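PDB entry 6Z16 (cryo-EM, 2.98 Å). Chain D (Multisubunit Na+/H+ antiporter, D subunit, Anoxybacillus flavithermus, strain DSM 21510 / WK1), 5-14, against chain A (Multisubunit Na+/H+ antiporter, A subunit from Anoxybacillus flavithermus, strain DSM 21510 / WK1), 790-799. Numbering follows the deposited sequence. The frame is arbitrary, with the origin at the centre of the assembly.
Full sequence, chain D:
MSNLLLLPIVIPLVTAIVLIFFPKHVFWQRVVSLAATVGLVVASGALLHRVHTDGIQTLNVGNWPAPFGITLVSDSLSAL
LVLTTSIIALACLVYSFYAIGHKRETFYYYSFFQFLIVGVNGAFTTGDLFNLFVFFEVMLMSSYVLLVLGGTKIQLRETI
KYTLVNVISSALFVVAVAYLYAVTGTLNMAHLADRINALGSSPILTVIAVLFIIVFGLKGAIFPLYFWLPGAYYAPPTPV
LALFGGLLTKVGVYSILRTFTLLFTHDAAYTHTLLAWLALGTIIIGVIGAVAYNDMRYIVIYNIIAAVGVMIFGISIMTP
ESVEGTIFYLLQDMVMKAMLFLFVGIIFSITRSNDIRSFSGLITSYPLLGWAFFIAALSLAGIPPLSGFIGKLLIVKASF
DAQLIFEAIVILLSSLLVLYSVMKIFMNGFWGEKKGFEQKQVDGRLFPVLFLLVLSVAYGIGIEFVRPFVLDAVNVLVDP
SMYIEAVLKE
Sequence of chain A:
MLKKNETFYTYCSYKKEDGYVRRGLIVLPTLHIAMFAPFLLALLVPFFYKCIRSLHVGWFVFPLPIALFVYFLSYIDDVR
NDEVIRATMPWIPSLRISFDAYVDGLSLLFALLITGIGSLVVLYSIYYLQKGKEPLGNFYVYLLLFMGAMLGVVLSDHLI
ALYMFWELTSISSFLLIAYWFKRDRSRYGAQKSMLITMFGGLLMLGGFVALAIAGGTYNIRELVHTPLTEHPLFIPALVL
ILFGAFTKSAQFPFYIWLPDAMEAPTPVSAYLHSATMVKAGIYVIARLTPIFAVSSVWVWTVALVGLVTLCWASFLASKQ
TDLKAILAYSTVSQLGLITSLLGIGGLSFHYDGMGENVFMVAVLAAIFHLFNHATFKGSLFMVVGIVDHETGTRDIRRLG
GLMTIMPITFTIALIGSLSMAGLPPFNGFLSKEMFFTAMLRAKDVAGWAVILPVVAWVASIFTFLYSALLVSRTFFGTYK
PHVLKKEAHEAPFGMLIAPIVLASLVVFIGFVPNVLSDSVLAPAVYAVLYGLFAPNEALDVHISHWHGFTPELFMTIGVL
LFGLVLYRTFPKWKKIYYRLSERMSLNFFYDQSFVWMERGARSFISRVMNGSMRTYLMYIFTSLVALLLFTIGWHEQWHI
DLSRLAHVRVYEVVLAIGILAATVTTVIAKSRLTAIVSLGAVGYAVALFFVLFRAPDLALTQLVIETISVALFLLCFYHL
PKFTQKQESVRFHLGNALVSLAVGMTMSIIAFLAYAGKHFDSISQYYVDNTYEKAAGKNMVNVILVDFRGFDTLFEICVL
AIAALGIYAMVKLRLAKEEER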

# COMPACT_ATOMS: atom_id res chain seq x y z
N LEU D 5 -26.07 39.98 24.26
CA LEU D 5 -25.54 41.09 23.48
C LEU D 5 -25.41 40.73 22.00
O LEU D 5 -25.51 41.62 21.14
CB LEU D 5 -24.19 41.48 24.07
CG LEU D 5 -23.54 42.84 23.87
CD1 LEU D 5 -22.60 43.05 25.03
CD2 LEU D 5 -22.81 42.95 22.57
N LEU D 6 -25.18 39.46 21.68
CA LEU D 6 -25.11 39.08 20.27
C LEU D 6 -26.45 38.81 19.64
O LEU D 6 -26.51 38.66 18.42
CB LEU D 6 -24.26 37.83 20.07
CG LEU D 6 -22.78 38.06 19.83
CD1 LEU D 6 -22.06 38.25 21.12
CD2 LEU D 6 -22.22 36.93 19.04
N LEU D 7 -27.52 38.73 20.43
CA LEU D 7 -28.83 38.47 19.84
C LEU D 7 -29.36 39.55 18.89
O LEU D 7 -30.12 39.18 17.98
CB LEU D 7 -29.84 38.16 20.95
CG LEU D 7 -29.55 36.80 21.58
CD1 LEU D 7 -30.46 36.52 22.75
CD2 LEU D 7 -29.70 35.71 20.55
N PRO D 8 -29.03 40.84 19.00
CA PRO D 8 -29.29 41.73 17.86
C PRO D 8 -28.46 41.45 16.61
O PRO D 8 -28.87 41.88 15.53
CB PRO D 8 -28.99 43.12 18.42
CG PRO D 8 -28.24 42.90 19.66
CD PRO D 8 -28.80 41.65 20.21
N ILE D 9 -27.34 40.75 16.72
CA ILE D 9 -26.49 40.48 15.57
C ILE D 9 -26.75 39.10 14.99
O ILE D 9 -26.87 38.95 13.77
CB ILE D 9 -25.00 40.65 15.97
CG1 ILE D 9 -24.76 42.05 16.51
CG2 ILE D 9 -24.11 40.42 14.78
CD1 ILE D 9 -23.41 42.22 17.17
N VAL D 10 -26.88 38.09 15.85
CA VAL D 10 -26.97 36.70 15.42
C VAL D 10 -28.34 36.40 14.81
O VAL D 10 -28.44 35.70 13.79
CB VAL D 10 -26.65 35.77 16.61
CG1 VAL D 10 -26.92 34.32 16.28
CG2 VAL D 10 -25.20 35.93 17.00
N ILE D 11 -29.41 36.95 15.40
CA ILE D 11 -30.77 36.62 14.95
C ILE D 11 -31.08 37.04 13.51
O ILE D 11 -31.64 36.22 12.77
CB ILE D 11 -31.81 37.15 15.97
CG1 ILE D 11 -31.71 36.38 17.28
CG2 ILE D 11 -33.23 37.10 15.43
CD1 ILE D 11 -32.55 36.96 18.38
N PRO D 12 -30.74 38.26 13.04
CA PRO D 12 -31.00 38.53 11.62
C PRO D 12 -30.08 37.76 10.70
O PRO D 12 -30.53 37.31 9.64
CB PRO D 12 -30.78 40.04 11.50
CG PRO D 12 -30.87 40.56 12.84
CD PRO D 12 -30.30 39.51 13.70
N LEU D 13 -28.83 37.56 11.12
CA LEU D 13 -27.80 36.89 10.33
C LEU D 13 -28.24 35.49 9.91
O LEU D 13 -28.35 35.21 8.71
CB LEU D 13 -26.50 36.83 11.13
CG LEU D 13 -25.33 36.17 10.43
CD1 LEU D 13 -25.03 36.94 9.17
CD2 LEU D 13 -24.13 36.15 11.34
N VAL D 14 -28.52 34.64 10.91
CA VAL D 14 -29.10 33.31 10.71
C VAL D 14 -30.31 33.37 9.79
O VAL D 14 -30.40 32.61 8.82
CB VAL D 14 -29.48 32.69 12.07
CG1 VAL D 14 -30.19 31.37 11.86
CG2 VAL D 14 -28.26 32.49 12.93
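Chain A, residues 790-799: GFDTLFEICV

Chain A approaches this part of chain D as a helix with a few residues ahead of it, running roughly the same way. Helix 793-799 of chain A and helix 7-14 of chain D point N to C at 34° to one another, and their axes come no closer than 13.0 Å. That separation is too wide for backbones to touch, so the gap has to be filled by long side chains, and the contact reads as a lesson in how leucine and phenylalanine span distance. The register climbs in step on both chains: the CA of Leu D6 lies 11.3 Å from the CA of Phe A791, and further along the CA of Leu D13 lies 8.9 Å from the CA of Cys A798. The backbones are thus nearer at the C-terminal end of the pair.

Leu D13 covers the most surface, with 66 Å² of its area under chain A. Its CA-to-CB bond points toward the partner, and with chi1 t and chi2 p it meets Cys A798, Phe A795 and Leu A794. CD1 of Leu D13 lies 3.6 Å from SG of Cys A798, and CD2 of Leu D13 sits 3.9 Å from CE1 of Phe A795 and 4.2 Å from CD2 of Leu A794. One forked residue therefore meets three positions of the opposing helix, of which Leu A794 and Cys A798 are one turn apart and joined by the backbone bond from N of Cys A798 to O of Leu A794, 3.0 Å.

Phe A791, with 45 Å² covered, marks the other end. It precedes the clear part of the helix, with phi/psi of -73/-25, and uses chi1 t to reach out: its CE1 comes to 4.1 Å from CD2 of Leu D6. Leu D6 belongs to the end of a 3-10 segment just ahead of the chain D helix, and its high B factors advise against reading its rotamer too finely.

Between these ends stands Ile D9, with 39 Å² covered. It points toward chain A, and its CG2 lies 3.8 Å from CZ of Phe A795. The CA-to-CB bond of Phe A795 points sideways to chain D, yet with chi1 m the end of the side chain comes nearer, so it meets both Ile D9 and Leu D13, one turn apart on chain D. Both methyl groups approach that ring obliquely.

The spacing on chain D is simple: positions 6, 9 and 13 carry the contact, a three-then-four step that carries one stripe from the 3-10 segment into the helix. Chain A answers with 791, 794, 795 and 798. The chain D stripe holds although the helix is kinked at Pro D12, whose ring nitrogen has no bond to the turn before; both Pro D8 and Pro D12 lie out of reach of chain A. No hydrogen bond crosses between the stretches, and every close pair is apolar. The rule to take away is economical: 248 Å² is buried, both sides summed, by a few apolar side chains, chiefly leucine, isoleucine and phenylalanine, with one cysteine, bridging helices that stand well apart.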

# COMPACT_ATOMS: atom_id res chain seq x y z
N GLY A 790 -11.78 36.18 14.80
CA GLY A 790 -12.47 35.39 13.80
C GLY A 790 -13.88 35.89 13.67
O GLY A 790 -14.65 35.44 12.83
N PHE A 791 -14.21 36.85 14.53
CA PHE A 791 -15.56 37.41 14.54
C PHE A 791 -15.80 38.30 13.33
O PHE A 791 -16.94 38.45 12.90
CB PHE A 791 -15.79 38.15 15.86
CG PHE A 791 -17.17 38.71 16.01
CD1 PHE A 791 -18.25 37.87 16.22
CD2 PHE A 791 -17.39 40.07 15.98
CE1 PHE A 791 -19.52 38.37 16.37
CE2 PHE A 791 -18.66 40.59 16.13
CZ PHE A 791 -19.73 39.74 16.32
N ASP A 792 -14.75 38.88 12.76
CA ASP A 792 -14.89 39.72 11.58
C ASP A 792 -14.62 38.99 10.27
O ASP A 792 -14.91 39.54 9.20
CB ASP A 792 -13.99 40.95 11.68
CG ASP A 792 -12.55 40.60 11.97
OD1 ASP A 792 -12.24 39.41 12.17
OD2 ASP A 792 -11.71 41.53 12.01
N THR A 793 -14.09 37.77 10.32
CA THR A 793 -13.99 36.95 9.12
C THR A 793 -15.36 36.46 8.69
O THR A 793 -15.64 36.34 7.49
CB THR A 793 -13.04 35.78 9.39
OG1 THR A 793 -11.79 36.29 9.87
CG2 THR A 793 -12.77 34.98 8.14
N LEU A 794 -16.25 36.21 9.66
CA LEU A 794 -17.62 35.79 9.38
C LEU A 794 -18.36 36.83 8.54
O LEU A 794 -19.08 36.48 7.59
CB LEU A 794 -18.33 35.54 10.70
CG LEU A 794 -19.80 35.15 10.70
CD1 LEU A 794 -20.03 33.91 9.87
CD2 LEU A 794 -20.22 34.93 12.13
N PHE A 795 -18.12 38.10 8.79
CA PHE A 795 -18.85 39.11 8.06
C PHE A 795 -18.19 39.51 6.75
O PHE A 795 -18.87 40.03 5.87
CB PHE A 795 -19.09 40.32 8.96
CG PHE A 795 -19.91 39.97 10.16
CD1 PHE A 795 -21.27 39.79 10.06
CD2 PHE A 795 -19.31 39.79 11.39
CE1 PHE A 795 -22.01 39.44 11.16
CE2 PHE A 795 -20.05 39.44 12.50
CZ PHE A 795 -21.40 39.27 12.38
N GLU A 796 -16.90 39.21 6.54
CA GLU A 796 -16.38 39.34 5.18
C GLU A 796 -16.85 38.18 4.31
O GLU A 796 -17.03 38.37 3.09
CB GLU A 796 -14.85 39.43 5.18
CG GLU A 796 -14.12 38.13 5.43
CD GLU A 796 -12.67 38.29 5.62
OE1 GLU A 796 -12.23 39.43 5.51
OE2 GLU A 796 -11.97 37.31 5.91
N ILE A 797 -17.09 37.01 4.91
CA ILE A 797 -17.80 35.94 4.21
C ILE A 797 -19.20 36.41 3.83
O ILE A 797 -19.68 36.16 2.71
CB ILE A 797 -17.87 34.68 5.10
CG1 ILE A 797 -16.49 34.13 5.40
CG2 ILE A 797 -18.59 33.58 4.42
CD1 ILE A 797 -16.55 33.21 6.59
N CYS A 798 -19.85 37.14 4.74
CA CYS A 798 -21.15 37.74 4.46
C CYS A 798 -21.09 38.75 3.32
O CYS A 798 -22.00 38.79 2.48
CB CYS A 798 -21.72 38.39 5.71
SG CYS A 798 -22.13 37.24 7.01
N VAL A 799 -20.04 39.58 3.28
CA VAL A 799 -19.88 40.58 2.21
C VAL A 799 -19.74 39.90 0.85
O VAL A 799 -20.37 40.31 -0.13
CB VAL A 799 -18.69 41.50 2.50
CG1 VAL A 799 -18.35 42.37 1.30
CG2 VAL A 799 -18.98 42.40 3.67